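Local structure of aerobic respiration control sensor protein ArcB (Escherichia coli, 2A0B) at residues Leu33-Glu37 against Val112-Lys116; Val44-Glu48 against Ile101-Lys105; Gly63-Lys67 against Gly82-Gln86. The protein relays phosphoryl groups as the histidine-containing phosphotransfer domain of the sensor kinase ArcB, part of a four-step phosphorelay that activates ArcA and can run in reverse to dephosphorylate it. Residues are numbered along the deposited sequence.

Interaction 1. Residues Leu33-Glu37 against Val112-Lys116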
ATOM      1  N   LEU A  33     -10.384   3.160  -4.354  1.00 23.86           N
ATOM      2  CA  LEU A  33      -9.455   2.191  -4.958  1.00 25.08           C
ATOM      3  C   LEU A  33      -9.083   2.549  -6.349  1.00 25.78           C
ATOM      4  O   LEU A  33      -7.941   2.369  -6.833  1.00 24.37           O
ATOM      5  CB  LEU A  33     -10.100   0.808  -4.859  1.00 25.58           C
ATOM      6  CG  LEU A  33      -9.157  -0.362  -5.189  1.00 27.75           C
ATOM      7  CD1 LEU A  33      -7.915  -0.314  -4.302  1.00 28.66           C
ATOM      8  CD2 LEU A  33      -9.905  -1.663  -4.956  1.00 28.14           C
ATOM      9  N   ALA A  34      -9.981   3.091  -7.196  1.00 22.37           N
ATOM     10  CA  ALA A  34      -9.689   3.503  -8.549  1.00 22.45           C
ATOM     11  C   ALA A  34      -8.675   4.620  -8.571  1.00 23.66           C
ATOM     12  O   ALA A  34      -7.775   4.699  -9.410  1.00 25.42           O
ATOM     13  CB  ALA A  34     -10.974   3.918  -9.280  1.00 24.06           C
ATOM     14  N   VAL A  35      -8.746   5.559  -7.586  1.00 21.98           N
ATOM     15  CA  VAL A  35      -7.789   6.603  -7.489  1.00 21.33           C
ATOM     16  C   VAL A  35      -6.391   6.021  -7.048  1.00 20.39           C
ATOM     17  O   VAL A  35      -5.413   6.432  -7.652  1.00 22.84           O
ATOM     18  CB  VAL A  35      -8.169   7.713  -6.467  1.00 23.62           C
ATOM     19  CG1 VAL A  35      -7.058   8.713  -6.247  1.00 22.18           C
ATOM     20  CG2 VAL A  35      -9.390   8.398  -7.104  1.00 24.77           C
ATOM     21  N   PHE A  36      -6.453   5.102  -6.148  1.00 20.28           N
ATOM     22  CA  PHE A  36      -5.165   4.460  -5.678  1.00 20.15           C
ATOM     23  C   PHE A  36      -4.501   3.799  -6.886  1.00 21.00           C
ATOM     24  O   PHE A  36      -3.271   4.004  -7.031  1.00 22.01           O
ATOM     25  CB  PHE A  36      -5.489   3.470  -4.597  1.00 21.07           C
ATOM     26  CG  PHE A  36      -4.273   2.765  -4.003  1.00 22.75           C
ATOM     27  CD1 PHE A  36      -3.550   3.379  -3.008  1.00 23.87           C
ATOM     28  CD2 PHE A  36      -3.959   1.505  -4.465  1.00 23.51           C
ATOM     29  CE1 PHE A  36      -2.447   2.679  -2.468  1.00 24.66           C
ATOM     30  CE2 PHE A  36      -2.840   0.833  -3.952  1.00 22.41           C
ATOM     31  CZ  PHE A  36      -2.119   1.419  -2.945  1.00 23.56           C
ATOM     32  N   GLU A  37      -5.288   3.045  -7.654  1.00 20.35           N
ATOM     33  CA  GLU A  37      -4.625   2.398  -8.827  1.00 23.99           C
ATOM     34  C   GLU A  37      -4.016   3.335  -9.812  1.00 24.98           C
ATOM     35  O   GLU A  37      -3.022   3.079 -10.510  1.00 25.92           O
ATOM     36  CB  GLU A  37      -5.682   1.607  -9.614  1.00 27.62           C
ATOM     37  CG  GLU A  37      -6.234   0.352  -9.006  1.00 34.29           C
ATOM     38  CD  GLU A  37      -7.146  -0.255 -10.090  1.00 36.03           C
ATOM     39  OE1 GLU A  37      -6.618  -0.850 -11.025  1.00 38.80           O
ATOM     40  OE2 GLU A  37      -8.354  -0.029 -10.041  1.00 40.76           O
ATOM     41  N   VAL A 112      -4.327  -5.091  -5.122  1.00 15.74           N
ATOM     42  CA  VAL A 112      -5.618  -4.351  -5.511  1.00 16.61           C
ATOM     43  C   VAL A 112      -6.634  -5.322  -6.052  1.00 19.65           C
ATOM     44  O   VAL A 112      -7.838  -5.297  -5.732  1.00 18.51           O
ATOM     45  CB  VAL A 112      -5.254  -3.304  -6.524  1.00 16.86           C
ATOM     46  CG1 VAL A 112      -6.459  -2.783  -7.341  1.00 21.98           C
ATOM     47  CG2 VAL A 112      -4.458  -2.132  -5.913  1.00 20.01           C
ATOM     48  N   GLU A 113      -6.172  -6.350  -6.870  1.00 17.58           N
ATOM     49  CA  GLU A 113      -7.172  -7.312  -7.345  1.00 17.32           C
ATOM     50  C   GLU A 113      -7.827  -8.108  -6.284  1.00 16.85           C
ATOM     51  O   GLU A 113      -8.989  -8.543  -6.298  1.00 18.91           O
ATOM     52  CB  GLU A 113      -6.429  -8.311  -8.322  1.00 18.96           C
ATOM     53  CG  GLU A 113      -6.008  -7.615  -9.570  1.00 20.37           C
ATOM     54  CD  GLU A 113      -5.046  -8.396 -10.470  1.00 24.67           C
ATOM     55  OE1 GLU A 113      -4.482  -9.389  -9.986  1.00 29.21           O
ATOM     56  OE2 GLU A 113      -4.880  -7.985 -11.611  1.00 30.19           O
ATOM     57  N   VAL A 114      -7.158  -8.513  -5.165  1.00 16.87           N
ATOM     58  CA  VAL A 114      -7.654  -9.186  -4.021  1.00 18.13           C
ATOM     59  C   VAL A 114      -8.727  -8.278  -3.286  1.00 17.21           C
ATOM     60  O   VAL A 114      -9.711  -8.868  -2.937  1.00 19.31           O
ATOM     61  CB  VAL A 114      -6.530  -9.576  -3.031  1.00 19.45           C
ATOM     62  CG1 VAL A 114      -7.068 -10.138  -1.754  1.00 21.12           C
ATOM     63  CG2 VAL A 114      -5.718 -10.714  -3.742  1.00 20.97           C
ATOM     64  N   LEU A 115      -8.419  -7.019  -3.191  1.00 16.81           N
ATOM     65  CA  LEU A 115      -9.463  -6.145  -2.509  1.00 18.19           C
ATOM     66  C   LEU A 115     -10.665  -6.018  -3.422  1.00 19.40           C
ATOM     67  O   LEU A 115     -11.775  -6.166  -2.874  1.00 20.94           O
ATOM     68  CB  LEU A 115      -8.754  -4.844  -2.200  1.00 18.65           C
ATOM     69  CG  LEU A 115      -9.762  -3.733  -1.684  1.00 20.94           C
ATOM     70  CD1 LEU A 115     -10.391  -4.258  -0.470  1.00 20.51           C
ATOM     71  CD2 LEU A 115      -8.938  -2.453  -1.548  1.00 23.19           C
ATOM     72  N   LYS A 116     -10.472  -5.881  -4.709  1.00 19.23           N
ATOM     73  CA  LYS A 116     -11.655  -5.772  -5.614  1.00 22.26           C
ATOM     74  C   LYS A 116     -12.524  -6.984  -5.460  1.00 23.01           C
ATOM     75  O   LYS A 116     -13.759  -6.950  -5.376  1.00 22.72           O
ATOM     76  CB  LYS A 116     -11.280  -5.597  -7.063  1.00 21.48           C
ATOM     77  CG  LYS A 116     -10.821  -4.213  -7.421  1.00 23.37           C
ATOM     78  CD  LYS A 116     -10.319  -4.067  -8.823  1.00 25.69           C
ATOM     79  CE  LYS A 116      -9.954  -2.658  -9.214  1.00 28.16           C
ATOM     80  NZ  LYS A 116      -9.335  -2.606 -10.580  1.00 30.67           N
TER

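Interaction 2. Residues Val44-Glu48 against Ile101-Lys105. With ZN (zinc ion), chain B.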
ATOM      1  N   VAL A  44       5.382   4.435  -7.212  1.00 20.85           N
ATOM      2  CA  VAL A  44       6.481   3.389  -7.172  1.00 21.53           C
ATOM      3  C   VAL A  44       7.637   3.875  -8.021  1.00 23.99           C
ATOM      4  O   VAL A  44       8.800   3.715  -7.583  1.00 21.73           O
ATOM      5  CB  VAL A  44       5.887   2.074  -7.629  1.00 22.77           C
ATOM      6  CG1 VAL A  44       7.044   1.058  -7.931  1.00 26.52           C
ATOM      7  CG2 VAL A  44       4.978   1.400  -6.623  1.00 22.32           C
ATOM      8  N   SER A  45       7.403   4.557  -9.142  1.00 23.89           N
ATOM      9  CA  SER A  45       8.486   5.115  -9.925  1.00 24.88           C
ATOM     10  C   SER A  45       9.306   6.123  -9.141  1.00 26.96           C
ATOM     11  O   SER A  45      10.541   6.215  -9.248  1.00 26.40           O
ATOM     12  CB  SER A  45       7.985   5.700 -11.247  0.50 26.35           C
ATOM     13  OG  SER A  45       7.300   4.678 -11.961  0.50 27.88           O
ATOM     14  N   VAL A  46       8.683   6.959  -8.297  1.00 25.89           N
ATOM     15  CA  VAL A  46       9.409   7.909  -7.470  1.00 27.12           C
ATOM     16  C   VAL A  46      10.229   7.163  -6.417  1.00 24.83           C
ATOM     17  O   VAL A  46      11.373   7.564  -6.180  1.00 27.06           O
ATOM     18  CB  VAL A  46       8.469   8.921  -6.771  1.00 28.54           C
ATOM     19  CG1 VAL A  46       9.177   9.745  -5.710  1.00 29.70           C
ATOM     20  CG2 VAL A  46       7.887   9.825  -7.869  1.00 28.63           C
ATOM     21  N   LEU A  47       9.709   6.112  -5.790  1.00 24.35           N
ATOM     22  CA  LEU A  47      10.461   5.302  -4.860  1.00 24.30           C
ATOM     23  C   LEU A  47      11.755   4.786  -5.553  1.00 25.83           C
ATOM     24  O   LEU A  47      12.806   4.938  -4.930  1.00 26.96           O
ATOM     25  CB  LEU A  47       9.777   4.025  -4.358  1.00 26.47           C
ATOM     26  CG  LEU A  47       8.883   4.132  -3.141  1.00 27.61           C
ATOM     27  CD1 LEU A  47       8.150   2.817  -2.921  1.00 27.40           C
ATOM     28  CD2 LEU A  47       9.703   4.539  -1.905  1.00 27.43           C
ATOM     29  N   GLU A  48      11.564   4.235  -6.721  1.00 26.59           N
ATOM     30  CA  GLU A  48      12.730   3.658  -7.433  1.00 27.96           C
ATOM     31  C   GLU A  48      13.750   4.700  -7.796  1.00 29.35           C
ATOM     32  O   GLU A  48      14.963   4.432  -7.668  1.00 31.12           O
ATOM     33  CB  GLU A  48      12.282   2.980  -8.730  0.50 29.52           C
ATOM     34  CG  GLU A  48      11.300   1.854  -8.574  0.50 31.14           C
ATOM     35  CD  GLU A  48      11.928   0.532  -8.203  0.50 33.78           C
ATOM     36  OE1 GLU A  48      13.021   0.507  -7.608  0.50 34.77           O
ATOM     37  OE2 GLU A  48      11.298  -0.483  -8.555  0.50 35.04           O
ATOM     38  N   ILE A 101      11.020  -2.159  -1.537  1.00 15.12           N
ATOM     39  CA  ILE A 101      10.608  -1.395  -2.697  1.00 15.56           C
ATOM     40  C   ILE A 101      10.235  -2.361  -3.801  1.00 18.59           C
ATOM     41  O   ILE A 101       9.242  -2.303  -4.486  1.00 18.20           O
ATOM     42  CB  ILE A 101      11.585  -0.314  -3.096  1.00 18.54           C
ATOM     43  CG1 ILE A 101      11.629   0.750  -1.942  1.00 19.86           C
ATOM     44  CG2 ILE A 101      11.298   0.206  -4.487  1.00 19.20           C
ATOM     45  CD1 ILE A 101      12.737   1.779  -2.212  1.00 21.30           C
ATOM     46  N   GLU A 102      11.200  -3.310  -4.146  1.00 16.61           N
ATOM     47  CA  GLU A 102      10.860  -4.271  -5.189  1.00 17.91           C
ATOM     48  C   GLU A 102       9.666  -5.127  -4.858  1.00 18.49           C
ATOM     49  O   GLU A 102       8.879  -5.446  -5.772  1.00 19.90           O
ATOM     50  CB  GLU A 102      12.120  -5.206  -5.298  1.00 19.60           C
ATOM     51  CG  GLU A 102      11.916  -6.206  -6.428  1.00 23.47           C
ATOM     52  CD  GLU A 102      11.803  -5.678  -7.829  1.00 25.26           C
ATOM     53  OE1 GLU A 102      12.223  -4.563  -8.226  1.00 28.20           O
ATOM     54  OE2 GLU A 102      11.211  -6.455  -8.614  1.00 26.80           O
ATOM     55  N   GLU A 103       9.448  -5.592  -3.656  1.00 17.81           N
ATOM     56  CA  GLU A 103       8.329  -6.353  -3.189  1.00 18.02           C
ATOM     57  C   GLU A 103       7.012  -5.545  -3.468  1.00 19.67           C
ATOM     58  O   GLU A 103       6.095  -6.072  -4.068  1.00 19.29           O
ATOM     59  CB  GLU A 103       8.436  -6.624  -1.720  1.00 19.88           C
ATOM     60  CG  GLU A 103       7.307  -7.483  -1.233  1.00 19.33           C
ATOM     61  CD  GLU A 103       7.364  -7.701   0.235  1.00 20.37           C
ATOM     62  OE1 GLU A 103       8.450  -7.573   0.927  1.00 22.63           O
ATOM     63  OE2 GLU A 103       6.344  -8.058   0.871  1.00 19.93           O
ATOM     64  N   MET A 104       7.116  -4.287  -3.048  1.00 17.12           N
ATOM     65  CA  MET A 104       5.935  -3.402  -3.360  1.00 19.24           C
ATOM     66  C   MET A 104       5.659  -3.304  -4.828  1.00 20.11           C
ATOM     67  O   MET A 104       4.496  -3.425  -5.276  1.00 19.42           O
ATOM     68  CB  MET A 104       6.251  -1.963  -2.868  0.50 20.79           C
ATOM     69  CG  MET A 104       5.090  -1.036  -3.284  0.50 22.36           C
ATOM     70  SD  MET A 104       4.064  -0.652  -1.828  0.50 25.00           S
ATOM     71  CE  MET A 104       5.320   0.323  -0.979  0.50 19.26           C
ATOM     72  N   LYS A 105       6.661  -3.076  -5.685  1.00 18.91           N
ATOM     73  CA  LYS A 105       6.538  -2.901  -7.106  1.00 19.54           C
ATOM     74  C   LYS A 105       5.878  -4.140  -7.713  1.00 19.52           C
ATOM     75  O   LYS A 105       5.008  -4.074  -8.600  1.00 20.61           O
ATOM     76  CB  LYS A 105       7.921  -2.652  -7.710  1.00 21.61           C
ATOM     77  CG  LYS A 105       7.912  -2.645  -9.247  1.00 25.66           C
ATOM     78  CD  LYS A 105       9.344  -2.398  -9.727  1.00 31.78           C
ATOM     79  CE  LYS A 105       9.348  -1.766 -11.113  1.00 36.86           C
ATOM     80  NZ  LYS A 105      10.718  -1.825 -11.727  1.00 39.94           N
TER
HETATM   81 ZN    ZN B 800       4.417  -8.261   0.125  1.00 24.08          ZN

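Interaction 3. Residues Gly63-Lys67 against Gly82-Gln86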
ATOM      1  N   GLY A  63       7.613   6.639   0.975  1.00 18.56           N
ATOM      2  CA  GLY A  63       7.093   5.551   1.774  1.00 18.56           C
ATOM      3  C   GLY A  63       5.855   6.018   2.640  1.00 19.12           C
ATOM      4  O   GLY A  63       4.921   5.307   2.760  1.00 20.33           O
ATOM      5  N   HIS A  64       6.054   7.173   3.279  1.00 18.69           N
ATOM      6  CA  HIS A  64       4.969   7.719   4.137  1.00 19.31           C
ATOM      7  C   HIS A  64       3.735   8.033   3.288  1.00 18.81           C
ATOM      8  O   HIS A  64       2.628   7.742   3.821  1.00 21.46           O
ATOM      9  CB  HIS A  64       5.551   9.028   4.689  1.00 22.40           C
ATOM     10  CG  HIS A  64       4.584   9.709   5.651  1.00 23.01           C
ATOM     11  ND1 HIS A  64       4.227   9.199   6.856  1.00 25.85           N
ATOM     12  CD2 HIS A  64       3.898  10.876   5.447  1.00 26.76           C
ATOM     13  CE1 HIS A  64       3.340  10.051   7.450  1.00 26.79           C
ATOM     14  NE2 HIS A  64       3.178  11.027   6.602  1.00 26.78           N
ATOM     15  N   LYS A  65       3.924   8.565   2.118  1.00 20.46           N
ATOM     16  CA  LYS A  65       2.757   8.863   1.251  1.00 21.65           C
ATOM     17  C   LYS A  65       2.005   7.590   0.893  1.00 22.91           C
ATOM     18  O   LYS A  65       0.775   7.471   1.021  1.00 21.43           O
ATOM     19  CB  LYS A  65       3.233   9.614   0.040  0.50 23.30           C
ATOM     20  CG  LYS A  65       2.218  10.353  -0.828  0.50 26.35           C
ATOM     21  CD  LYS A  65       2.883  10.867  -2.103  0.50 28.26           C
ATOM     22  CE  LYS A  65       3.988  11.856  -1.773  0.50 29.41           C
ATOM     23  NZ  LYS A  65       4.734  12.313  -2.979  0.50 32.38           N
ATOM     24  N   ILE A  66       2.787   6.536   0.499  1.00 19.78           N
ATOM     25  CA  ILE A  66       2.076   5.288   0.189  1.00 18.78           C
ATOM     26  C   ILE A  66       1.449   4.677   1.361  1.00 15.89           C
ATOM     27  O   ILE A  66       0.364   4.032   1.275  1.00 18.26           O
ATOM     28  CB  ILE A  66       3.166   4.325  -0.468  1.00 19.04           C
ATOM     29  CG1 ILE A  66       3.545   4.859  -1.824  1.00 21.27           C
ATOM     30  CG2 ILE A  66       2.579   2.934  -0.579  1.00 20.40           C
ATOM     31  CD1 ILE A  66       4.886   4.262  -2.337  1.00 23.59           C
ATOM     32  N   LYS A  67       2.000   4.654   2.595  1.00 16.70           N
ATOM     33  CA  LYS A  67       1.502   4.117   3.801  1.00 17.13           C
ATOM     34  C   LYS A  67       0.042   4.733   4.032  1.00 18.64           C
ATOM     35  O   LYS A  67      -0.828   3.960   4.322  1.00 19.02           O
ATOM     36  CB  LYS A  67       2.396   4.452   4.998  1.00 21.33           C
ATOM     37  CG  LYS A  67       1.833   3.922   6.291  1.00 24.57           C
ATOM     38  CD  LYS A  67       2.539   4.440   7.530  1.00 29.28           C
ATOM     39  CE  LYS A  67       1.864   3.948   8.814  1.00 31.78           C
ATOM     40  NZ  LYS A  67       2.517   4.709   9.945  1.00 34.19           N
ATOM     41  N   GLY A  82       4.946   0.186   3.560  1.00 17.43           N
ATOM     42  CA  GLY A  82       5.278   1.609   3.509  1.00 17.95           C
ATOM     43  C   GLY A  82       5.723   2.018   4.935  1.00 16.04           C
ATOM     44  O   GLY A  82       6.627   2.863   4.898  1.00 19.01           O
ATOM     45  N   GLN A  83       5.219   1.450   5.962  1.00 17.37           N
ATOM     46  CA  GLN A  83       5.704   1.759   7.319  1.00 19.55           C
ATOM     47  C   GLN A  83       7.190   1.370   7.438  1.00 20.29           C
ATOM     48  O   GLN A  83       7.996   2.187   7.898  1.00 19.89           O
ATOM     49  CB  GLN A  83       4.854   1.052   8.350  1.00 23.06           C
ATOM     50  CG  GLN A  83       5.444   1.098   9.752  1.00 24.71           C
ATOM     51  CD  GLN A  83       5.418   2.490  10.329  1.00 29.50           C
ATOM     52  OE1 GLN A  83       4.771   3.392   9.809  1.00 33.62           O
ATOM     53  NE2 GLN A  83       6.153   2.716  11.430  1.00 31.32           N
ATOM     54  N   GLN A  84       7.505   0.153   6.930  1.00 19.15           N
ATOM     55  CA  GLN A  84       8.948  -0.221   7.005  1.00 20.54           C
ATOM     56  C   GLN A  84       9.801   0.687   6.180  1.00 18.08           C
ATOM     57  O   GLN A  84      10.870   1.158   6.652  1.00 17.97           O
ATOM     58  CB  GLN A  84       9.092  -1.678   6.491  1.00 18.36           C
ATOM     59  CG  GLN A  84       8.478  -2.688   7.420  1.00 22.52           C
ATOM     60  CD  GLN A  84       8.202  -4.047   6.793  1.00 25.37           C
ATOM     61  OE1 GLN A  84       7.534  -4.868   7.406  1.00 31.96           O
ATOM     62  NE2 GLN A  84       8.566  -4.324   5.559  1.00 31.08           N
ATOM     63  N   ILE A  85       9.465   1.075   4.949  1.00 16.87           N
ATOM     64  CA  ILE A  85      10.177   1.957   4.083  1.00 17.43           C
ATOM     65  C   ILE A  85      10.423   3.335   4.701  1.00 18.10           C
ATOM     66  O   ILE A  85      11.461   3.953   4.574  1.00 19.50           O
ATOM     67  CB  ILE A  85       9.504   2.099   2.690  1.00 17.29           C
ATOM     68  CG1 ILE A  85       9.625   0.699   2.003  1.00 18.90           C
ATOM     69  CG2 ILE A  85      10.133   3.131   1.824  1.00 19.68           C
ATOM     70  CD1 ILE A  85       8.740   0.489   0.789  1.00 19.67           C
ATOM     71  N   GLN A  86       9.387   3.815   5.467  1.00 18.84           N
ATOM     72  CA  GLN A  86       9.639   5.131   6.075  1.00 21.13           C
ATOM     73  C   GLN A  86      10.276   5.003   7.417  1.00 22.58           C
ATOM     74  O   GLN A  86      10.323   6.046   8.146  1.00 25.47           O
ATOM     75  CB  GLN A  86       8.265   5.904   6.162  1.00 20.93           C
ATOM     76  CG  GLN A  86       7.340   5.352   7.174  1.00 21.96           C
ATOM     77  CD  GLN A  86       6.270   6.280   7.786  1.00 28.51           C
ATOM     78  OE1 GLN A  86       5.734   7.097   7.075  1.00 30.47           O
ATOM     79  NE2 GLN A  86       5.973   6.110   9.048  1.00 32.43           N
TER

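Interaction 1. Residues Leu33-Glu37 against Val112-Lys116
Two helices of the HPt four-helix bundle run nearly antiparallel here, their short axes at 169° and 11.5 Å apart. That spacing is bridged by side chains that enter each other's hollows. Leu33 is the bump on the 33-37 side: its CD2 lodges against Leu115 CD2 at 3.6 Å and Lys116 CG at 3.7 Å, while its CD1 lies 4.2 Å from Val112 CG1. Val112 is the answering bump from segment 112-116. It enters the recess bounded by Leu33, Phe36 and Glu37, with Val112 CG1 at 3.6 Å from Glu37 CG and Val112 CG2 at 3.9 Å from Phe36 CE2, close to the plane of the ring and so at its edge.

A charged pair flanks this apolar contact. The CA-to-CB bond of Lys116 points sideways, but its chain is fully extended beyond chi1, which carries NZ across to Glu37. The salt bridge that results, Lys116 NZ to Glu37 OE2 at 2.8 Å, is also a hydrogen bond donated by the lysine. In all, 293 Å² is buried between the segments.

Around the contact, Phe36 of helix 26-52 packs on Ala69 and Ala70 of helix 56-72, and Leu115 of helix 93-122 rests on Leu12. Leu75, in the loop between helices 56-72 and 76-85, touches both Phe36 and Leu115.

Interaction 2. Residues Val44-Glu48 against Ile101-Lys105
Ile101 packs against Leu47 and Glu48, its CD1 4.1 Å from Leu47 CD2 and its CG2 3.6 Å from Glu48 OE1, so one branched side chain meets both an apolar neighbour and a carboxylate. A turn further along, Met104 continues the apolar seam: Met104 CE is 4.2 Å from Leu47 CD1, and Met104 CG is 4.1 Å from Val44 CG2. Val44 also presses its CG1 to 3.8 Å from Lys105 CB. The CA pairs Val44-Lys105, at 6.3 Å, and Leu47-Ile101, at 7.0 Å, record an antiparallel register, in accord with a crossing angle of -158° and an axis separation of 10.4 Å. Together the segments bury 351 Å².

Charge collects along the edge of the seam. The carboxylate of Glu48 folds over the chain of Lys105, with Glu48 OE2 3.0 Å from Lys105 CD and 3.5 Å from Lys105 NZ, a salt bridge without a hydrogen bond. Glu48 OE2 also lies 4.2 Å from Glu102 OE1, a close approach of like charges; the nearby Lys105 probably eases it.

Glu103 takes no part in this packing; its OE2 binds the zinc ion at 2.1 Å, joined by His77 and by Glu107, one turn along the same helix. Within the bundle, Leu47 and Met104 both pack on Ile66 of helix 56-72 and on Ile85 of helix 76-85, so this seam between helices 26-52 and 93-122 faces the other two helices across the shared core.

Interaction 3. Residues Gly63-Lys67 against Gly82-Gln86
This is the phosphorylation site of the HPt four-helix bundle, here unmodified, set where helices 56-72 and 76-85, successive in the chain, pack closely. Gly63 opens the approach: its CA is 3.9 Å from Ile85 CG2, and an ideal CB would clash with that methyl at 2.8 Å. Gly82 is under the same constraint, since an ideal CB there would lie 3.0 Å from Gly63 O. With neither residue carrying a side chain, the backbones approach until the CA atoms of Lys67 and Gly82 are 4.5 Å apart.

His64, the residue phosphorylated, comes next. His64 ND1 donates a 2.6 Å hydrogen bond (N-H...O angle 144°) to Gln86 OE1, which lies near the ring plane, at its edge; this places the proton on ND1 and leaves NE2 on the far side of the ring, consistent with NE2 being the atom phosphorylated in HPt domains. Gln86 is the first residue to leave helical geometry after its helix, and its CA-to-CB bond points toward segment 63-67. Ile66 packs into the core against Leu47 and Met104. Lys67 completes the segment with an extended side chain, whose NZ donates a 2.6 Å hydrogen bond to Gln83 OE1.

In the fold
The three contacts map the four-helix bundle formed by helices 26-52, 56-72, 76-85 and 93-122. Interactions 1 and 2 use the same pair, the first and last of the four in sequence, at positions whose centres are 17 Å apart; interaction 3 joins the second and third. Along the chain the pairings are concentric: 1 encloses 2, which encloses 3. Interactions 1 and 3 lie on opposite sides of the chain's centre, 18 Å apart between centres. Interactions 2 and 3, at 11 Å, touch directly: Leu47 CD1 meets Ile66 CD1 at 3.6 Å, and Met104 CE meets Ile85 CD1 at 3.9 Å. The phosphorylation site therefore stands on a core contributed by all four helices.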